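Local structure of putative lipoprotein (Bacteroides ovatus, 3OQQ) at residues 127-133 and 146-152; 182-188 and 281-287; 393-399 and 426-432. The protein is of unknown function but, as a putative lipoprotein, is probably held at the cell surface, and it binds several calcium ions. The contacts are given in a common frame with arbitrary orientation. Numbering follows the deposited sequence.

Contact 1: residues 127-133 and 146-152. With CA (calcium ion), chain C; CA (calcium ion), chain B.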
loop_
_atom_site.group_PDB
_atom_site.type_symbol
_atom_site.label_atom_id
_atom_site.label_comp_id
_atom_site.label_asym_id
_atom_site.label_seq_id
_atom_site.Cartn_x
_atom_site.Cartn_y
_atom_site.Cartn_z
ATOM N N GLY A 127 2.204 3.249 -2.072
ATOM C CA GLY A 127 1.239 4.300 -2.342
ATOM C C GLY A 127 0.779 4.956 -1.059
ATOM O O GLY A 127 1.268 4.646 0.031
ATOM N N VAL A 128 -0.159 5.875 -1.187
ATOM C CA VAL A 128 -0.758 6.551 -0.039
ATOM C C VAL A 128 -2.251 6.330 -0.129
ATOM O O VAL A 128 -2.837 6.465 -1.204
ATOM C CB VAL A 128 -0.372 8.058 0.146
ATOM C CG1 VAL A 128 -0.932 8.949 -0.974
ATOM C CG2 VAL A 128 -0.807 8.557 1.536
ATOM N N VAL A 129 -2.849 5.948 0.990
ATOM C CA VAL A 129 -4.276 5.694 1.049
ATOM C C VAL A 129 -4.911 6.864 1.756
ATOM O O VAL A 129 -4.449 7.281 2.824
ATOM C CB VAL A 129 -4.618 4.345 1.716
ATOM C CG1 VAL A 129 -6.123 4.166 1.819
ATOM C CG2 VAL A 129 -4.007 3.187 0.942
HETATM N N MSE A 130 -5.973 7.397 1.151
HETATM C CA MSE A 130 -6.697 8.532 1.705
HETATM C C MSE A 130 -8.138 8.196 1.830
HETATM O O MSE A 130 -8.781 7.932 0.829
HETATM C CB MSE A 130 -6.495 9.781 0.837
HETATM C CG MSE A 130 -5.063 10.241 0.836
HETATM SE SE MSE A 130 -4.923 11.995 0.047
HETATM C CE MSE A 130 -3.004 12.037 -0.068
ATOM N N PHE A 131 -8.664 8.262 3.063
ATOM C CA PHE A 131 -10.054 7.912 3.330
ATOM C C PHE A 131 -10.867 9.045 3.874
ATOM O O PHE A 131 -10.348 9.894 4.589
ATOM C CB PHE A 131 -10.113 6.778 4.368
ATOM C CG PHE A 131 -10.185 5.417 3.772
ATOM C CD1 PHE A 131 -11.381 4.936 3.233
ATOM C CD2 PHE A 131 -9.073 4.583 3.771
ATOM C CE1 PHE A 131 -11.450 3.651 2.697
ATOM C CE2 PHE A 131 -9.140 3.307 3.197
ATOM C CZ PHE A 131 -10.326 2.850 2.676
ATOM N N GLU A 132 -12.175 8.998 3.571
ATOM C CA GLU A 132 -13.270 9.793 4.124
ATOM C C GLU A 132 -13.910 8.900 5.192
ATOM O O GLU A 132 -14.011 7.694 4.985
ATOM C CB GLU A 132 -14.266 10.228 3.033
ATOM C CG GLU A 132 -13.986 11.631 2.493
ATOM C CD GLU A 132 -13.991 12.703 3.567
ATOM O OE1 GLU A 132 -15.060 12.901 4.184
ATOM O OE2 GLU A 132 -12.932 13.327 3.816
ATOM N N ASP A 133 -14.308 9.458 6.328
ATOM C CA ASP A 133 -14.835 8.674 7.441
ATOM C C ASP A 133 -16.354 8.693 7.591
ATOM O O ASP A 133 -16.866 8.150 8.564
ATOM C CB ASP A 133 -14.210 9.183 8.760
ATOM C CG ASP A 133 -14.424 10.662 9.080
ATOM O OD1 ASP A 133 -15.385 11.267 8.536
ATOM O OD2 ASP A 133 -13.595 11.231 9.816
ATOM N N ASP A 146 -12.646 16.534 2.192
ATOM C CA ASP A 146 -11.214 16.818 2.265
ATOM C C ASP A 146 -10.299 15.576 2.042
ATOM O O ASP A 146 -9.106 15.753 1.753
ATOM C CB ASP A 146 -10.837 17.569 3.573
ATOM C CG ASP A 146 -11.199 16.960 4.928
ATOM O OD1 ASP A 146 -11.683 15.805 4.964
ATOM O OD2 ASP A 146 -10.991 17.636 5.947
ATOM N N PHE A 147 -10.844 14.353 2.165
ATOM C CA PHE A 147 -10.120 13.079 1.970
ATOM C C PHE A 147 -8.836 12.984 2.812
ATOM O O PHE A 147 -7.842 12.424 2.350
ATOM C CB PHE A 147 -9.807 12.802 0.482
ATOM C CG PHE A 147 -10.984 12.164 -0.222
ATOM C CD1 PHE A 147 -12.013 12.952 -0.750
ATOM C CD2 PHE A 147 -11.094 10.776 -0.310
ATOM C CE1 PHE A 147 -13.125 12.360 -1.364
ATOM C CE2 PHE A 147 -12.203 10.182 -0.927
ATOM C CZ PHE A 147 -13.215 10.977 -1.440
ATOM N N ASN A 148 -8.869 13.480 4.051
ATOM C CA ASN A 148 -7.674 13.369 4.903
ATOM C C ASN A 148 -8.038 12.748 6.253
ATOM O O ASN A 148 -7.237 12.798 7.181
ATOM C CB ASN A 148 -7.005 14.734 5.087
ATOM C CG ASN A 148 -7.887 15.662 5.880
ATOM O OD1 ASN A 148 -8.923 15.242 6.387
ATOM N ND2 ASN A 148 -7.489 16.908 6.039
ATOM N N ASP A 149 -9.268 12.205 6.374
ATOM C CA ASP A 149 -9.790 11.635 7.634
ATOM C C ASP A 149 -8.887 10.555 8.182
ATOM O O ASP A 149 -8.696 10.488 9.402
ATOM C CB ASP A 149 -11.227 11.165 7.459
ATOM C CG ASP A 149 -12.098 12.333 6.986
ATOM O OD1 ASP A 149 -11.607 13.505 7.013
ATOM O OD2 ASP A 149 -13.239 12.083 6.564
ATOM N N VAL A 150 -8.293 9.746 7.283
ATOM C CA VAL A 150 -7.239 8.784 7.579
ATOM C C VAL A 150 -6.298 8.827 6.382
ATOM O O VAL A 150 -6.718 8.653 5.232
ATOM C CB VAL A 150 -7.630 7.323 7.956
ATOM C CG1 VAL A 150 -6.383 6.536 8.385
ATOM C CG2 VAL A 150 -8.677 7.277 9.072
ATOM N N VAL A 151 -5.043 9.161 6.639
ATOM C CA VAL A 151 -4.063 9.231 5.545
ATOM C C VAL A 151 -2.940 8.329 5.971
ATOM O O VAL A 151 -2.366 8.527 7.045
ATOM C CB VAL A 151 -3.595 10.664 5.191
ATOM C CG1 VAL A 151 -2.620 10.672 4.018
ATOM C CG2 VAL A 151 -4.774 11.591 4.912
ATOM N N PHE A 152 -2.691 7.283 5.193
ATOM C CA PHE A 152 -1.584 6.401 5.523
ATOM C C PHE A 152 -0.848 5.954 4.319
ATOM O O PHE A 152 -1.453 5.668 3.302
ATOM C CB PHE A 152 -2.025 5.187 6.342
ATOM C CG PHE A 152 -2.983 4.206 5.713
ATOM C CD1 PHE A 152 -4.362 4.370 5.849
ATOM C CD2 PHE A 152 -2.514 3.042 5.108
ATOM C CE1 PHE A 152 -5.245 3.416 5.360
ATOM C CE2 PHE A 152 -3.403 2.097 4.600
ATOM C CZ PHE A 152 -4.766 2.283 4.755
HETATM CA CA CA C . -13.664 14.375 5.603
HETATM CA CA CA B . -10.924 15.829 7.561
HETATM O O HOH W 1 -15.601 13.903 6.907
HETATM O O HOH W 2 -14.788 16.151 4.406
HETATM O O HOH W 3 -13.595 15.692 7.560
#
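This is an antiparallel strand pairing that runs into a two-calcium loop, buried within the large antiparallel sheet where strand 122-131 lies beside strand 150-161. The axes of the two short strand segments approach to 4.9 Å at 175°. Val129 and Phe152 form a hydrogen-bonded pair (Val129 N to Phe152 O 2.7 Å; Phe152 N to Val129 O 3.0 Å), Met130 and Val151 a non-hydrogen-bonded one, and Phe131 N reaches Val150 O at 2.9 Å. The return bond, Val150 N to Phe131 O, is weak at 3.4 Å, consistent with the classic beta bulge in which Asp149 and Val150 both face Phe131. Val129 CB sits over the Phe152 ring, 3.8 Å from its centroid, on the face shared with Phe131 and Val150; strands 190-198 and 333-339 cover this face. Selenomethionine Met130 and Val151 point to the opposite face, where both touch Arg183.

Beyond the bulge the acidic side chains converge. Glu132 OE2 accepts from Phe147 N at 2.9 Å while Glu132 CG lies over the Phe147 ring, 3.8 Å from its centroid; Asp133 N donates to Asp149 OD2 at 2.8 Å. One calcium is chelated by both carboxylate oxygens of Glu132 (OE1 2.5 Å, OE2 2.2 Å) and of Asp149 (OD1 2.6 Å, OD2 2.5 Å), with Asp146 OD1 at 2.5 Å and three waters. The second takes both Asp146 oxygens, Asn148 and Asp149 OD1, with Gly186 O, the Glu397 carboxylate and water 3 completing the shell. Asp146 OD1, Asp149 OD1 and that water therefore bridge the ions, the signature of a carboxylate-bridged dinuclear calcium site, here set at a strand end.

Contact 2: residues 182-188 and 281-287. With CA (calcium ion), chain B.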
loop_
_atom_site.group_PDB
_atom_site.type_symbol
_atom_site.label_atom_id
_atom_site.label_comp_id
_atom_site.label_asym_id
_atom_site.label_seq_id
_atom_site.Cartn_x
_atom_site.Cartn_y
_atom_site.Cartn_z
ATOM N N VAL A 182 1.144 5.829 9.484
ATOM C CA VAL A 182 0.113 6.854 9.698
ATOM C C VAL A 182 0.679 8.240 9.398
ATOM O O VAL A 182 1.520 8.751 10.138
ATOM C CB VAL A 182 -0.518 6.826 11.114
ATOM C CG1 VAL A 182 -1.693 7.808 11.197
ATOM C CG2 VAL A 182 -0.962 5.426 11.495
ATOM N N ARG A 183 0.145 8.883 8.371
ATOM C CA ARG A 183 0.585 10.212 8.022
ATOM C C ARG A 183 -0.320 11.258 8.688
ATOM O O ARG A 183 0.184 12.254 9.184
ATOM C CB ARG A 183 0.662 10.332 6.482
ATOM C CG ARG A 183 0.193 11.615 5.897
ATOM C CD ARG A 183 1.177 12.227 4.946
ATOM N NE ARG A 183 1.581 11.440 3.773
ATOM C CZ ARG A 183 1.097 11.608 2.543
ATOM N NH1 ARG A 183 0.102 12.475 2.320
ATOM N NH2 ARG A 183 1.610 10.922 1.521
ATOM N N ALA A 184 -1.637 11.042 8.716
ATOM C CA ALA A 184 -2.562 12.008 9.317
ATOM C C ALA A 184 -3.887 11.356 9.668
ATOM O O ALA A 184 -4.276 10.373 9.026
ATOM C CB ALA A 184 -2.817 13.173 8.345
ATOM N N VAL A 185 -4.631 11.991 10.610
ATOM C CA VAL A 185 -5.981 11.588 10.998
ATOM C C VAL A 185 -6.819 12.879 11.065
ATOM O O VAL A 185 -6.831 13.561 12.082
ATOM C CB VAL A 185 -6.062 10.726 12.289
ATOM C CG1 VAL A 185 -7.490 10.249 12.542
ATOM C CG2 VAL A 185 -5.112 9.530 12.225
ATOM N N GLY A 186 -7.451 13.226 9.942
ATOM C CA GLY A 186 -8.276 14.424 9.828
ATOM C C GLY A 186 -9.714 14.201 10.238
ATOM O O GLY A 186 -10.629 14.715 9.615
ATOM N N GLY A 187 -9.919 13.410 11.270
ATOM C CA GLY A 187 -11.271 13.125 11.738
ATOM C C GLY A 187 -11.251 12.911 13.219
ATOM O O GLY A 187 -10.217 12.508 13.748
ATOM N N ILE A 188 -12.411 13.132 13.866
ATOM C CA ILE A 188 -12.593 12.988 15.311
ATOM C C ILE A 188 -12.823 11.521 15.669
ATOM O O ILE A 188 -12.310 11.054 16.693
ATOM C CB ILE A 188 -13.786 13.896 15.776
ATOM C CG1 ILE A 188 -13.424 15.386 15.649
ATOM C CG2 ILE A 188 -14.254 13.587 17.198
ATOM C CD1 ILE A 188 -14.596 16.277 15.216
ATOM N N ASN A 281 -9.665 17.454 19.722
ATOM C CA ASN A 281 -10.691 17.308 18.706
ATOM C C ASN A 281 -10.734 18.457 17.699
ATOM O O ASN A 281 -11.263 18.274 16.610
ATOM C CB ASN A 281 -12.051 17.211 19.386
ATOM C CG ASN A 281 -12.171 16.052 20.326
ATOM O OD1 ASN A 281 -11.929 14.894 19.964
ATOM N ND2 ASN A 281 -12.521 16.356 21.564
ATOM N N GLN A 282 -10.261 19.644 18.057
ATOM C CA GLN A 282 -10.344 20.754 17.110
ATOM C C GLN A 282 -9.262 20.645 16.035
ATOM O O GLN A 282 -9.561 20.737 14.845
ATOM C CB GLN A 282 -10.243 22.092 17.846
ATOM C CG GLN A 282 -10.440 23.294 16.928
ATOM C CD GLN A 282 -10.248 24.566 17.686
ATOM O OE1 GLN A 282 -10.560 24.651 18.873
ATOM N NE2 GLN A 282 -9.723 25.579 17.024
ATOM N N ASP A 283 -8.009 20.463 16.466
ATOM C CA ASP A 283 -6.841 20.383 15.597
ATOM C C ASP A 283 -6.756 19.088 14.871
ATOM O O ASP A 283 -6.280 19.062 13.734
ATOM C CB ASP A 283 -5.565 20.551 16.433
ATOM C CG ASP A 283 -5.508 21.866 17.156
ATOM O OD1 ASP A 283 -6.262 22.775 16.777
ATOM O OD2 ASP A 283 -4.698 21.988 18.096
HETATM N N MSE A 284 -7.083 17.984 15.564
HETATM C CA MSE A 284 -6.923 16.635 15.017
HETATM C C MSE A 284 -5.420 16.375 14.735
HETATM O O MSE A 284 -4.581 16.986 15.405
HETATM C CB MSE A 284 -7.853 16.399 13.808
HETATM C CG MSE A 284 -9.352 16.358 14.231
HETATM SE SE MSE A 284 -10.553 16.605 12.736
HETATM C CE MSE A 284 -10.676 18.448 12.827
ATOM N N PHE A 285 -5.067 15.479 13.784
ATOM C CA PHE A 285 -3.683 15.051 13.625
ATOM C C PHE A 285 -3.072 15.275 12.235
ATOM O O PHE A 285 -3.410 14.562 11.286
ATOM C CB PHE A 285 -3.574 13.541 14.004
ATOM C CG PHE A 285 -2.155 12.996 14.030
ATOM C CD1 PHE A 285 -1.224 13.474 14.951
ATOM C CD2 PHE A 285 -1.762 11.992 13.155
ATOM C CE1 PHE A 285 0.071 12.987 14.967
ATOM C CE2 PHE A 285 -0.464 11.484 13.190
ATOM C CZ PHE A 285 0.447 11.988 14.092
ATOM N N GLN A 286 -2.045 16.179 12.174
ATOM C CA GLN A 286 -1.273 16.528 10.969
ATOM C C GLN A 286 -2.181 17.058 9.841
ATOM O O GLN A 286 -1.911 16.765 8.682
ATOM C CB GLN A 286 -0.437 15.317 10.479
ATOM C CG GLN A 286 0.519 14.687 11.546
ATOM C CD GLN A 286 1.550 15.678 12.089
ATOM O OE1 GLN A 286 1.226 16.675 12.722
ATOM N NE2 GLN A 286 2.823 15.410 11.898
ATOM N N VAL A 287 -3.257 17.818 10.171
ATOM C CA VAL A 287 -4.206 18.345 9.152
ATOM C C VAL A 287 -4.522 19.869 9.314
ATOM O O VAL A 287 -5.115 20.494 8.417
ATOM C CB VAL A 287 -5.542 17.518 9.100
ATOM C CG1 VAL A 287 -5.287 16.069 8.713
ATOM C CG2 VAL A 287 -6.361 17.607 10.403
HETATM CA CA CA B . -10.924 15.829 7.561
HETATM O O HOH W 3 -13.595 15.692 7.560
#
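Selenomethionine Met284 lays its side chain along the backbone of Gly186 and Gly187: its SE is 3.6 Å from Gly186 C and 3.6 Å from Gly187 N, and its CB is 3.5 Å from Val185 O. The SE also comes within 4.3 Å of Ile188 CG1, at the more exposed end of the contact. Val287 CG1 closes in on the same glycine, 3.6 Å from Gly186 CA and 3.8 Å from Ala184 CB. A beta carbon on Gly186 would lie 3.2 Å from Val287 CG1 and 3.0 Å from the calcium, so the valine and the ion leave no room for a side chain here.

Two backbone hydrogen bonds define the register: Val185 N to Phe285 O at 2.9 Å and Phe285 N to Val185 O at 3.1 Å, with N-H...O angles of 159° and 156°. They make a single antiparallel bridge between the end of strand 173-184 and the loop that precedes strand 298-307. Phe285 directs its CB toward 182-188, packing it 4.1 Å from Val185 CB, while its ring edge meets Val185 N and its CE2 reaches Val182 CG1 at 4.4 Å. Just before the bridge, Arg183 and Ala184 both face Val151 in a classic beta bulge; Arg183 points away from the loop and forms a salt bridge with Glu153 and a hydrogen bond to the carbonyl of Thr392.

Gly186 O binds the calcium at 2.4 Å, alongside Asp146, Asn148, Asp149 and Glu397. The contribution of these two segments to the ion is thus a main-chain carbonyl packed among apolar side chains, consistent with main-chain pairing helping to place it.

Contact 3: residues 393-399 and 426-432. With CA (calcium ion), chain B; CA (calcium ion), chain D; ACT (acetate ion), chain F.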
loop_
_atom_site.group_PDB
_atom_site.type_symbol
_atom_site.label_atom_id
_atom_site.label_comp_id
_atom_site.label_asym_id
_atom_site.label_seq_id
_atom_site.Cartn_x
_atom_site.Cartn_y
_atom_site.Cartn_z
ATOM N N ARG A 393 0.493 14.449 -1.507
ATOM C CA ARG A 393 0.211 15.211 -0.278
ATOM C C ARG A 393 -1.276 15.250 0.032
ATOM O O ARG A 393 -2.087 15.359 -0.892
ATOM C CB ARG A 393 0.724 16.656 -0.432
ATOM C CG ARG A 393 2.245 16.711 -0.494
ATOM C CD ARG A 393 2.640 17.744 -1.486
ATOM N NE ARG A 393 4.085 17.823 -1.692
ATOM C CZ ARG A 393 4.762 17.094 -2.568
ATOM N NH1 ARG A 393 4.150 16.158 -3.275
ATOM N NH2 ARG A 393 6.059 17.292 -2.739
ATOM N N HIS A 394 -1.639 15.228 1.314
ATOM C CA HIS A 394 -3.049 15.321 1.691
ATOM C C HIS A 394 -3.441 16.797 1.897
ATOM O O HIS A 394 -2.585 17.673 2.081
ATOM C CB HIS A 394 -3.368 14.465 2.937
ATOM C CG HIS A 394 -2.623 14.894 4.164
ATOM N ND1 HIS A 394 -1.295 14.572 4.342
ATOM C CD2 HIS A 394 -3.037 15.654 5.211
ATOM C CE1 HIS A 394 -0.939 15.114 5.503
ATOM N NE2 HIS A 394 -1.962 15.747 6.077
ATOM N N ALA A 395 -4.747 17.056 1.877
ATOM C CA ALA A 395 -5.323 18.385 2.051
ATOM C C ALA A 395 -5.371 18.823 3.495
ATOM O O ALA A 395 -5.530 17.994 4.404
ATOM C CB ALA A 395 -6.745 18.395 1.506
ATOM N N TYR A 396 -5.352 20.157 3.697
ATOM C CA TYR A 396 -5.578 20.778 5.010
ATOM C C TYR A 396 -7.028 20.498 5.396
ATOM O O TYR A 396 -7.857 20.280 4.507
ATOM C CB TYR A 396 -5.329 22.302 4.958
ATOM C CG TYR A 396 -3.876 22.692 5.062
ATOM C CD1 TYR A 396 -3.188 22.576 6.266
ATOM C CD2 TYR A 396 -3.207 23.253 3.981
ATOM C CE1 TYR A 396 -1.845 22.924 6.366
ATOM C CE2 TYR A 396 -1.870 23.627 4.075
ATOM C CZ TYR A 396 -1.189 23.446 5.270
ATOM O OH TYR A 396 0.129 23.805 5.380
ATOM N N GLU A 397 -7.329 20.460 6.700
ATOM C CA GLU A 397 -8.675 20.171 7.194
ATOM C C GLU A 397 -9.724 21.084 6.567
ATOM O O GLU A 397 -9.526 22.306 6.492
ATOM C CB GLU A 397 -8.730 20.267 8.725
ATOM C CG GLU A 397 -9.950 19.578 9.342
ATOM C CD GLU A 397 -10.268 18.148 8.942
ATOM O OE1 GLU A 397 -9.362 17.430 8.457
ATOM O OE2 GLU A 397 -11.431 17.730 9.139
ATOM N N ARG A 398 -10.846 20.466 6.106
ATOM C CA ARG A 398 -12.020 21.096 5.481
ATOM C C ARG A 398 -11.706 21.764 4.129
ATOM O O ARG A 398 -12.566 22.451 3.581
ATOM C CB ARG A 398 -12.705 22.094 6.433
ATOM C CG ARG A 398 -13.544 21.401 7.533
ATOM C CD ARG A 398 -14.106 22.406 8.537
ATOM N NE ARG A 398 -13.040 23.189 9.174
ATOM C CZ ARG A 398 -12.377 22.818 10.270
ATOM N NH1 ARG A 398 -12.687 21.687 10.898
ATOM N NH2 ARG A 398 -11.408 23.584 10.755
ATOM N N VAL A 399 -10.521 21.524 3.556
ATOM C CA VAL A 399 -10.217 22.027 2.216
ATOM C C VAL A 399 -10.762 20.983 1.218
ATOM O O VAL A 399 -10.344 19.816 1.290
ATOM C CB VAL A 399 -8.703 22.329 1.986
ATOM C CG1 VAL A 399 -8.403 22.553 0.507
ATOM C CG2 VAL A 399 -8.236 23.521 2.815
ATOM N N PHE A 426 -0.616 19.693 -7.410
ATOM C CA PHE A 426 -1.202 20.045 -6.117
ATOM C C PHE A 426 -1.042 21.528 -5.875
ATOM O O PHE A 426 -0.121 22.129 -6.401
ATOM C CB PHE A 426 -0.534 19.234 -4.978
ATOM C CG PHE A 426 0.954 19.489 -4.821
ATOM C CD1 PHE A 426 1.882 18.759 -5.553
ATOM C CD2 PHE A 426 1.419 20.467 -3.952
ATOM C CE1 PHE A 426 3.247 19.002 -5.417
ATOM C CE2 PHE A 426 2.786 20.724 -3.832
ATOM C CZ PHE A 426 3.689 19.982 -4.559
ATOM N N VAL A 427 -1.907 22.120 -5.057
ATOM C CA VAL A 427 -1.797 23.529 -4.669
ATOM C C VAL A 427 -1.120 23.519 -3.301
ATOM O O VAL A 427 -1.658 22.928 -2.350
ATOM C CB VAL A 427 -3.173 24.224 -4.651
ATOM C CG1 VAL A 427 -3.063 25.657 -4.152
ATOM C CG2 VAL A 427 -3.823 24.172 -6.033
ATOM N N ASP A 428 0.069 24.145 -3.214
ATOM C CA ASP A 428 0.864 24.193 -1.997
ATOM C C ASP A 428 0.034 24.646 -0.781
ATOM O O ASP A 428 0.044 23.956 0.232
ATOM C CB ASP A 428 2.081 25.129 -2.190
ATOM C CG ASP A 428 2.938 25.279 -0.945
ATOM O OD1 ASP A 428 2.858 24.407 -0.068
ATOM O OD2 ASP A 428 3.685 26.257 -0.861
ATOM N N GLU A 429 -0.643 25.812 -0.864
ATOM C CA GLU A 429 -1.389 26.378 0.273
ATOM C C GLU A 429 -2.590 25.499 0.726
ATOM O O GLU A 429 -3.147 25.759 1.798
ATOM C CB GLU A 429 -1.835 27.836 -0.034
ATOM C CG GLU A 429 -3.103 28.018 -0.846
ATOM C CD GLU A 429 -4.266 28.731 -0.160
ATOM O OE1 GLU A 429 -4.359 28.721 1.093
ATOM O OE2 GLU A 429 -5.131 29.250 -0.902
ATOM N N LYS A 430 -2.977 24.471 -0.074
ATOM C CA LYS A 430 -4.114 23.603 0.235
ATOM C C LYS A 430 -3.686 22.208 0.659
ATOM O O LYS A 430 -4.543 21.384 0.989
ATOM C CB LYS A 430 -5.056 23.533 -0.974
ATOM C CG LYS A 430 -5.658 24.906 -1.236
ATOM C CD LYS A 430 -6.855 24.943 -2.105
ATOM C CE LYS A 430 -7.228 26.389 -2.415
ATOM N NZ LYS A 430 -7.845 27.078 -1.244
ATOM N N THR A 431 -2.357 21.933 0.654
ATOM C CA THR A 431 -1.879 20.606 0.987
ATOM C C THR A 431 -0.771 20.646 2.003
ATOM O O THR A 431 -0.150 21.683 2.201
ATOM C CB THR A 431 -1.434 19.838 -0.269
ATOM O OG1 THR A 431 -0.450 20.609 -0.992
ATOM C CG2 THR A 431 -2.605 19.433 -1.146
ATOM N N ILE A 432 -0.522 19.494 2.631
ATOM C CA ILE A 432 0.486 19.310 3.681
ATOM C C ILE A 432 1.558 18.324 3.278
ATOM O O ILE A 432 1.275 17.268 2.715
ATOM C CB ILE A 432 -0.211 18.788 4.972
ATOM C CG1 ILE A 432 -1.284 19.765 5.445
ATOM C CG2 ILE A 432 0.781 18.394 6.112
ATOM C CD1 ILE A 432 -2.241 19.199 6.462
HETATM CA CA CA B . -10.924 15.829 7.561
HETATM CA CA CA D . 4.165 25.732 1.472
HETATM C C ACT F . 1.178 25.970 2.903
HETATM O O ACT F . 1.052 24.708 2.991
HETATM O OXT ACT F . 2.073 26.532 2.196
HETATM C CH3 ACT F . 0.216 26.845 3.673
HETATM O O HOH W 3 -13.595 15.692 7.560
HETATM O O HOH W 4 6.246 25.170 0.803
#
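Arg393 opens the segment by laying its guanidinium flat on Phe426, planes at 9° and centres 4.2 Å apart, an off-centre cation-pi stack; its CD lies over the same ring, 3.8 Å from the centroid. The carbonyl of His394 accepts from Ile432 (Ile432 N to His394 O, 2.8 Å), and the imidazole packs a face on Ile432 CB, 4.0 Å from the ring centroid, while its NE2 bonds to Gln286 O. At Ala395 the two backbones have their shortest CA-CA distance, 4.2 Å from Ala395 CA to Thr431 CA, in a non-hydrogen-bonded pair. With Tyr396 N to Lys430 O at 3.1 Å, this gives a small, weakly bonded two-stranded antiparallel sheet, 394-395 with 431-432, near the C-terminus. The Tyr396 ring covers Ile432 CG1, 3.6 Å from its centroid, and Tyr396 OH donates to acetate O at 2.7 Å. That acetate, probably from the crystallisation liquor, shares a calcium with Asp428. Tyr396 also starts a type II turn, closed by Val399 N to Tyr396 O at 3.1 Å, from which Glu397 points away to chelate another calcium (OE1 2.4 Å, OE2 2.5 Å). Val399 turns back, its CG1 meeting Lys430 CB at 3.8 Å.

How the contacts relate
Contacts 1, 2 and 3 follow one another along the chain without overlap, their centres about 10 Å (1 and 2), 12 Å (1 and 3) and 13 Å (2 and 3) apart, on the same side of the chain's centre. Contacts 1 and 2 share the large sheet, where strands 150-161 and 173-184 are neighbours (Val151 N to Ala184 O, 2.8 Å); contact 3 adds a separate two-stranded sheet. Backbone links continue around the group: Asn148 O to Gly186 N and Val287 O to Glu397 N, each 2.8 Å. All three reach one calcium and the water bound to it, so residues far apart in sequence, from Asp146 to Glu397, are joined at a single metal site.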